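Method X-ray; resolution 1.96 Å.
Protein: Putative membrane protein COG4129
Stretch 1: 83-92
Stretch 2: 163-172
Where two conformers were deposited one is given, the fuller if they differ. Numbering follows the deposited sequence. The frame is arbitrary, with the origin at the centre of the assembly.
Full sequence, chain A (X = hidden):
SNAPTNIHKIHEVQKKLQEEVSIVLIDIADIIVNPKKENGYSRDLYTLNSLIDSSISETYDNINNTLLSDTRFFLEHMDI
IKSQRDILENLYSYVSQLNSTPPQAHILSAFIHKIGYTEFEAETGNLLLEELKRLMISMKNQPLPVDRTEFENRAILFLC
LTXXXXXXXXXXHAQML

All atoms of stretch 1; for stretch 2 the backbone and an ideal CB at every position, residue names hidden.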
ATOM      1  N   SER A  83      -6.314   7.083   1.435  0.50  7.07           N
ATOM      2  CA  SER A  83      -5.086   6.360   1.042  0.50  7.27           C
ATOM      3  C   SER A  83      -3.945   6.477   2.081  0.50  8.18           C
ATOM      4  O   SER A  83      -3.224   5.501   2.353  0.50  8.23           O
ATOM      5  CB  SER A  83      -4.588   6.905  -0.280  0.50  7.15           C
ATOM      6  OG  SER A  83      -5.320   6.366  -1.347  0.50  5.76           O
ATOM      7  N   GLN A  84      -3.778   7.673   2.640  1.00  8.34           N
ATOM      8  CA  GLN A  84      -2.775   7.899   3.715  1.00  8.59           C
ATOM      9  C   GLN A  84      -3.173   7.120   4.955  1.00  8.52           C
ATOM     10  O   GLN A  84      -2.316   6.550   5.593  1.00  9.12           O
ATOM     11  CB  GLN A  84      -2.638   9.380   4.104  1.00  8.56           C
ATOM     12  CG  GLN A  84      -2.170  10.300   2.937  1.00  8.32           C
ATOM     13  CD  GLN A  84      -0.726   9.980   2.516  1.00 10.81           C
ATOM     14  OE1 GLN A  84      -0.422   8.857   2.093  1.00 10.94           O
ATOM     15  NE2 GLN A  84       0.160  10.961   2.630  1.00 11.02           N
ATOM     16  N   ARG A  85      -4.464   7.168   5.318  1.00  8.26           N
ATOM     17  CA  ARG A  85      -4.979   6.433   6.488  1.00  9.05           C
ATOM     18  C   ARG A  85      -4.690   4.917   6.330  1.00  9.36           C
ATOM     19  O   ARG A  85      -4.237   4.266   7.282  1.00  8.89           O
ATOM     20  CB  ARG A  85      -6.497   6.709   6.683  1.00  7.72           C
ATOM     21  CG  ARG A  85      -7.113   6.058   7.958  1.00  8.43           C
ATOM     22  CD  ARG A  85      -7.581   4.581   7.726  1.00 11.76           C
ATOM     23  NE  ARG A  85      -8.243   4.456   6.419  1.00  8.98           N
ATOM     24  CZ  ARG A  85      -9.435   4.948   6.116  1.00  8.48           C
ATOM     25  NH1 ARG A  85     -10.190   5.573   7.031  1.00  5.73           N
ATOM     26  NH2 ARG A  85      -9.894   4.782   4.884  1.00 10.01           N
ATOM     27  N   ASP A  86      -5.010   4.354   5.165  1.00  9.07           N
ATOM     28  CA  ASP A  86      -4.682   2.956   4.892  1.00 10.10           C
ATOM     29  C   ASP A  86      -3.170   2.642   5.065  1.00 10.81           C
ATOM     30  O   ASP A  86      -2.809   1.591   5.598  1.00  9.30           O
ATOM     31  CB  ASP A  86      -5.146   2.541   3.474  1.00 10.18           C
ATOM     32  CG  ASP A  86      -6.676   2.457   3.347  1.00 11.51           C
ATOM     33  OD1 ASP A  86      -7.385   2.606   4.366  1.00  7.37           O
ATOM     34  OD2 ASP A  86      -7.184   2.299   2.219  1.00 11.18           O
ATOM     35  N   ILE A  87      -2.317   3.533   4.577  1.00 10.49           N
ATOM     36  CA  ILE A  87      -0.846   3.324   4.639  1.00 10.68           C
ATOM     37  C   ILE A  87      -0.396   3.395   6.103  1.00  9.69           C
ATOM     38  O   ILE A  87       0.479   2.631   6.523  1.00 10.04           O
ATOM     39  CB  ILE A  87      -0.099   4.367   3.790  1.00 11.09           C
ATOM     40  CG1 ILE A  87      -0.265   4.087   2.291  1.00  9.26           C
ATOM     41  CG2 ILE A  87       1.435   4.440   4.130  1.00  9.64           C
ATOM     42  CD1 ILE A  87       0.126   5.306   1.423  1.00 13.82           C
ATOM     43  N   LEU A  88      -0.995   4.297   6.868  1.00  8.54           N
ATOM     44  CA  LEU A  88      -0.771   4.334   8.325  1.00  9.94           C
ATOM     45  C   LEU A  88      -1.095   3.006   8.986  1.00  9.98           C
ATOM     46  O   LEU A  88      -0.296   2.480   9.787  1.00  8.81           O
ATOM     47  CB  LEU A  88      -1.571   5.469   9.006  1.00  8.79           C
ATOM     48  CG  LEU A  88      -1.157   6.922   8.675  1.00 12.41           C
ATOM     49  CD1 LEU A  88      -2.229   7.931   9.182  1.00 10.33           C
ATOM     50  CD2 LEU A  88       0.235   7.238   9.270  1.00 11.31           C
ATOM     51  N   GLU A  89      -2.269   2.465   8.658  1.00  9.15           N
ATOM     52  CA  GLU A  89      -2.617   1.128   9.171  1.00  9.56           C
ATOM     53  C   GLU A  89      -1.621   0.042   8.733  1.00  8.46           C
ATOM     54  O   GLU A  89      -1.282  -0.816   9.532  1.00  6.77           O
ATOM     55  CB  GLU A  89      -4.031   0.752   8.731  1.00 10.14           C
ATOM     56  CG  GLU A  89      -5.053   1.606   9.422  1.00 10.49           C
ATOM     57  CD  GLU A  89      -6.475   1.165   9.091  1.00 12.15           C
ATOM     58  OE1 GLU A  89      -6.857   1.138   7.911  1.00 15.38           O
ATOM     59  OE2 GLU A  89      -7.184   0.819  10.010  1.00 16.66           O
ATOM     60  N   ASN A  90      -1.173   0.087   7.475  1.00  7.63           N
ATOM     61  CA  ASN A  90      -0.139  -0.839   7.003  1.00  8.83           C
ATOM     62  C   ASN A  90       1.179  -0.700   7.794  1.00  8.99           C
ATOM     63  O   ASN A  90       1.774  -1.703   8.180  1.00  8.86           O
ATOM     64  CB  ASN A  90       0.133  -0.661   5.512  1.00  9.24           C
ATOM     65  CG  ASN A  90      -1.082  -0.935   4.642  1.00 11.91           C
ATOM     66  OD1 ASN A  90      -2.082  -1.531   5.088  1.00 13.86           O
ATOM     67  ND2 ASN A  90      -0.994  -0.518   3.383  1.00 12.28           N
ATOM     68  N   LEU A  91       1.631   0.535   7.999  0.50  8.45           N
ATOM     69  CA  LEU A  91       2.836   0.769   8.791  0.50  8.57           C
ATOM     70  C   LEU A  91       2.656   0.210  10.193  0.50  9.60           C
ATOM     71  O   LEU A  91       3.488  -0.570  10.647  0.50  9.85           O
ATOM     72  CB  LEU A  91       3.163   2.254   8.836  0.50  7.54           C
ATOM     73  CG  LEU A  91       3.656   2.771   7.481  0.50  2.63           C
ATOM     74  CD1 LEU A  91       3.497   4.279   7.423  0.50  4.97           C
ATOM     75  CD2 LEU A  91       5.098   2.362   7.237  0.50  2.78           C
ATOM     76  N   TYR A  92       1.559   0.585  10.856  1.00 10.59           N
ATOM     77  CA  TYR A  92       1.290   0.094  12.219  1.00 11.32           C
ATOM     78  C   TYR A  92       1.392  -1.427  12.314  1.00 11.19           C
ATOM     79  O   TYR A  92       2.038  -1.944  13.249  1.00 12.07           O
ATOM     80  CB  TYR A  92      -0.089   0.553  12.728  1.00 10.71           C
ATOM     81  CG  TYR A  92      -0.426  -0.022  14.113  1.00 11.78           C
ATOM     82  CD1 TYR A  92       0.118   0.546  15.271  1.00 12.54           C
ATOM     83  CD2 TYR A  92      -1.289  -1.105  14.256  1.00 10.55           C
ATOM     84  CE1 TYR A  92      -0.202   0.040  16.566  1.00 11.72           C
ATOM     85  CE2 TYR A  92      -1.609  -1.620  15.541  1.00 14.41           C
ATOM     86  CZ  TYR A  92      -1.049  -1.038  16.675  1.00 13.16           C
ATOM     87  OH  TYR A  92      -1.334  -1.513  17.922  1.00 15.41           O
ATOM     88  N   UNK A 163       5.922   1.428   2.088  1.00  8.56           N
ATOM     89  CA  UNK A 163       4.722   2.191   2.461  1.00  9.61           C
ATOM     90  C   UNK A 163       5.035   3.696   2.511  1.00  8.61           C
ATOM     91  O   UNK A 163       4.274   4.527   1.989  1.00  8.85           O
ATOM     92  CB  UNK A 163       4.186   1.716   3.813  1.00  9.61           C
ATOM     93  N   UNK A 164       6.195   4.033   3.061  1.00  8.85           N
ATOM     94  CA  UNK A 164       6.593   5.423   3.160  1.00  9.60           C
ATOM     95  C   UNK A 164       6.781   6.105   1.813  1.00  9.82           C
ATOM     96  O   UNK A 164       6.562   7.305   1.703  1.00 11.07           O
ATOM     97  CB  UNK A 164       7.890   5.524   3.965  1.00  9.60           C
ATOM     98  N   UNK A 165       7.198   5.379   0.789  1.00  9.91           N
ATOM     99  CA  UNK A 165       7.355   5.992  -0.528  1.00  9.81           C
ATOM    100  C   UNK A 165       5.993   6.454  -1.030  1.00  9.53           C
ATOM    101  O   UNK A 165       5.847   7.574  -1.503  1.00  9.61           O
ATOM    102  CB  UNK A 165       7.995   5.015  -1.517  1.00  9.81           C
ATOM    103  N   UNK A 166       4.998   5.580  -0.932  1.00 10.24           N
ATOM    104  CA  UNK A 166       3.650   5.964  -1.362  1.00  9.69           C
ATOM    105  C   UNK A 166       3.074   7.071  -0.489  1.00  9.11           C
ATOM    106  O   UNK A 166       2.436   7.954  -1.008  1.00  9.00           O
ATOM    107  CB  UNK A 166       2.720   4.749  -1.337  1.00  9.69           C
ATOM    108  N   UNK A 167       3.321   7.036   0.828  1.00  9.59           N
ATOM    109  CA  UNK A 167       2.945   8.154   1.704  1.00  9.02           C
ATOM    110  C   UNK A 167       3.486   9.513   1.225  1.00  9.85           C
ATOM    111  O   UNK A 167       2.757  10.524   1.190  1.00  9.58           O
ATOM    112  CB  UNK A 167       3.449   7.881   3.123  1.00  9.02           C
ATOM    113  N   UNK A 168       4.748   9.544   0.818  1.00  8.78           N
ATOM    114  CA  UNK A 168       5.364  10.797   0.388  1.00  9.54           C
ATOM    115  C   UNK A 168       4.837  11.231  -0.970  1.00  9.79           C
ATOM    116  O   UNK A 168       4.675  12.420  -1.204  1.00  9.98           O
ATOM    117  CB  UNK A 168       6.886  10.654   0.337  1.00  9.54           C
ATOM    118  N   UNK A 169       4.536  10.265  -1.839  1.00 10.45           N
ATOM    119  CA  UNK A 169       3.969  10.578  -3.153  1.00 11.06           C
ATOM    120  C   UNK A 169       2.604  11.209  -2.948  1.00 10.90           C
ATOM    121  O   UNK A 169       2.254  12.190  -3.642  1.00 10.37           O
ATOM    122  CB  UNK A 169       3.867   9.329  -4.031  1.00 11.06           C
ATOM    123  N   UNK A 170       1.854  10.634  -2.011  1.00 10.10           N
ATOM    124  CA  UNK A 170       0.514  11.102  -1.648  1.00 11.31           C
ATOM    125  C   UNK A 170       0.546  12.498  -1.028  1.00 11.00           C
ATOM    126  O   UNK A 170      -0.290  13.350  -1.342  1.00 11.81           O
ATOM    127  CB  UNK A 170      -0.140  10.119  -0.675  1.00 11.31           C
ATOM    128  N   UNK A 171       1.506  12.743  -0.149  1.00 12.25           N
ATOM    129  CA  UNK A 171       1.554  14.031   0.547  1.00 12.39           C
ATOM    130  C   UNK A 171       1.934  15.131  -0.461  1.00 13.98           C
ATOM    131  O   UNK A 171       1.411  16.237  -0.396  1.00 13.78           O
ATOM    132  CB  UNK A 171       2.550  13.987   1.708  1.00 12.39           C
ATOM    133  N   UNK A 172       2.809  14.786  -1.401  1.00 14.69           N
ATOM    134  CA  UNK A 172       3.207  15.685  -2.473  1.00 16.64           C
ATOM    135  C   UNK A 172       2.032  16.002  -3.405  1.00 17.75           C
ATOM    136  O   UNK A 172       1.860  17.160  -3.795  1.00 18.06           O
ATOM    137  CB  UNK A 172       4.361  15.073  -3.269  1.00 16.64           C
TER

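The helices cross at 159°, nearly antiparallel, with their axes 9.9 Å apart at closest; because a helix repeats every 3.6 residues, positions three and four apart face stretch 1.

Position 163 points its CB toward stretch 1, 3.6 Å from Leu-91 CD2 and 3.9 Å from Ile-87 CG2, with the carboxamide of Asn-90 beyond. An aliphatic residue could rest on the leucine and isoleucine; a longer chain ending in an acceptor could also reach the amide. The residue is Glu-163: its CB keeps the packing against Leu-91, and Asn-90 ND2 donates to Glu-163 OE1 at 3.1 Å, almost straight at 175°.

At 164 the CB points away, 5.3 Å from Leu-91 CD2, so a long apolar chain could still bend back to the leucine. Leu-164 does so, its CD2 lying 4.2 Å from Leu-91 CD1. Position 165 has nothing of stretch 1 within reach of its CB and leaves the choice free; it is Lys-165, fully extended.

Position 166 looks sideways, its CB 3.8 Å from Ile-87 CD1. Many residues with a methylene at CB would suit. Gln-166 lays that methylene beside Ile-87 and turns its amide along its own helix toward 170.

The CB of 167 is sideways, 4.1 Å from both Ile-87 CG2 and Gln-84 OE1. A leucine, methionine or aromatic could fill the space beside Gln-84, Ile-87 and Leu-88. Phe-167 takes it with chi1 t: Gln-84 NE2 lies over one ring face, while Ile-87 CG2 is at the edge. Its backbone matters too, since Gln-84 NE2 donates to Phe-167 O at 3.0 Å.

Positions 168 and 169, pointing away and sideways, have no partner near their CB atoms; they are Leu-168 and Val-169.

Position 170 is the most demanding. Its CB points toward stretch 1 and sits only 3.1 Å from Gln-84 OE1, an acceptor that calls for a short donor such as asparagine or serine. Asn-170 answers, ND2 giving its hydrogen to Gln-84 OE1 at 2.9 Å, while Gln-166 NE2 donates to Asn-170 OD1 at 3.2 Å. With 163, 166 and 167 it also forms the hole that receives Ile-87, whose CD1 comes within 3.4 Å of Asn-170 ND2.

At 171 the CB is sideways, 4.0 Å from Gln-84 NE2, and a long polar chain could pass by. Arg-171 passes Gln-84 NE2 with its CB at 3.9 Å and shares a water with Gln-84: Arg-171 NE donates to water 1 O at 3.2 Å, Gln-84 NE2 weakly at 3.4 Å. Position 172 is out of reach; it is Lys-172.

Stretch 2, residues 163-172: ELKQFLVNRK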
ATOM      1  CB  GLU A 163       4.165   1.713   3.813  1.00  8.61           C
ATOM      2  CG  GLU A 163       3.646   0.275   3.773  1.00 10.23           C
ATOM      3  CD  GLU A 163       2.507   0.063   2.759  1.00 10.26           C
ATOM      4  OE1 GLU A 163       1.615   0.932   2.588  1.00  8.41           O
ATOM      5  OE2 GLU A 163       2.506  -1.004   2.121  1.00 14.79           O
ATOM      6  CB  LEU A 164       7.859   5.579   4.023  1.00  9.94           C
ATOM      7  CG  LEU A 164       7.659   5.398   5.528  1.00 10.05           C
ATOM      8  CD1 LEU A 164       9.083   5.490   6.167  1.00 11.07           C
ATOM      9  CD2 LEU A 164       6.753   6.521   6.127  1.00  7.57           C
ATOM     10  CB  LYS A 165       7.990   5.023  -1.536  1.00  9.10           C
ATOM     11  CG  LYS A 165       8.407   5.679  -2.840  1.00 10.08           C
ATOM     12  CD  LYS A 165       9.085   4.651  -3.758  1.00 11.13           C
ATOM     13  CE  LYS A 165       9.569   5.262  -5.052  1.00 12.09           C
ATOM     14  NZ  LYS A 165      10.323   4.238  -5.792  1.00 12.29           N
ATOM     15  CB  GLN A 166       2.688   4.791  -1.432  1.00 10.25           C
ATOM     16  CG  GLN A 166       1.424   5.214  -2.237  1.00 13.70           C
ATOM     17  CD  GLN A 166       1.747   5.728  -3.680  1.00 18.51           C
ATOM     18  OE1 GLN A 166       2.472   5.078  -4.454  1.00 19.95           O
ATOM     19  NE2 GLN A 166       1.180   6.883  -4.035  1.00 20.03           N
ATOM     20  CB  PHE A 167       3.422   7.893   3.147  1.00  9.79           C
ATOM     21  CG  PHE A 167       2.917   8.905   4.131  1.00  9.90           C
ATOM     22  CD1 PHE A 167       1.737   8.668   4.831  1.00  9.63           C
ATOM     23  CD2 PHE A 167       3.602  10.122   4.327  1.00  9.12           C
ATOM     24  CE1 PHE A 167       1.254   9.569   5.720  1.00  8.18           C
ATOM     25  CE2 PHE A 167       3.124  11.055   5.200  1.00  8.64           C
ATOM     26  CZ  PHE A 167       1.938  10.780   5.918  1.00  9.01           C
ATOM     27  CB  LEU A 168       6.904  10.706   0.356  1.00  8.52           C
ATOM     28  CG  LEU A 168       7.600  10.608   1.728  1.00  8.33           C
ATOM     29  CD1 LEU A 168       9.064  10.110   1.592  1.00  4.94           C
ATOM     30  CD2 LEU A 168       7.552  11.955   2.523  1.00  6.58           C
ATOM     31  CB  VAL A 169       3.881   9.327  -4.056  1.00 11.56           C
ATOM     32  CG1 VAL A 169       3.012   9.587  -5.314  1.00 12.16           C
ATOM     33  CG2 VAL A 169       5.288   8.851  -4.421  1.00  9.72           C
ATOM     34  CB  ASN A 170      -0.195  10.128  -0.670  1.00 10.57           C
ATOM     35  CG  ASN A 170      -0.740   8.882  -1.362  1.00 12.11           C
ATOM     36  OD1 ASN A 170      -0.874   8.850  -2.571  1.00  8.85           O
ATOM     37  ND2 ASN A 170      -1.046   7.842  -0.584  1.00  8.55           N
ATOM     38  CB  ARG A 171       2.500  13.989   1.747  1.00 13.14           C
ATOM     39  CG  ARG A 171       2.564  15.341   2.509  1.00 11.62           C
ATOM     40  CD  ARG A 171       2.900  15.163   3.948  1.00 11.25           C
ATOM     41  NE  ARG A 171       1.771  14.684   4.741  1.00  9.84           N
ATOM     42  CZ  ARG A 171       1.752  14.627   6.065  1.00  9.46           C
ATOM     43  NH1 ARG A 171       2.806  15.053   6.778  1.00 10.30           N
ATOM     44  NH2 ARG A 171       0.650  14.193   6.694  1.00  7.21           N
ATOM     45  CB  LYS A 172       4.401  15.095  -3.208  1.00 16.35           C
ATOM     46  CG  LYS A 172       5.124  16.028  -4.129  1.00 17.33           C
ATOM     47  CD  LYS A 172       6.445  15.391  -4.508  1.00 17.32           C
ATOM     48  CE  LYS A 172       7.172  16.261  -5.494  1.00 14.53           C
ATOM     49  NZ  LYS A 172       6.921  15.754  -6.850  1.00 14.71           N
TER
HETATM   50  O   HOH W   1      -1.216  13.740   3.938  1.00  4.97           O
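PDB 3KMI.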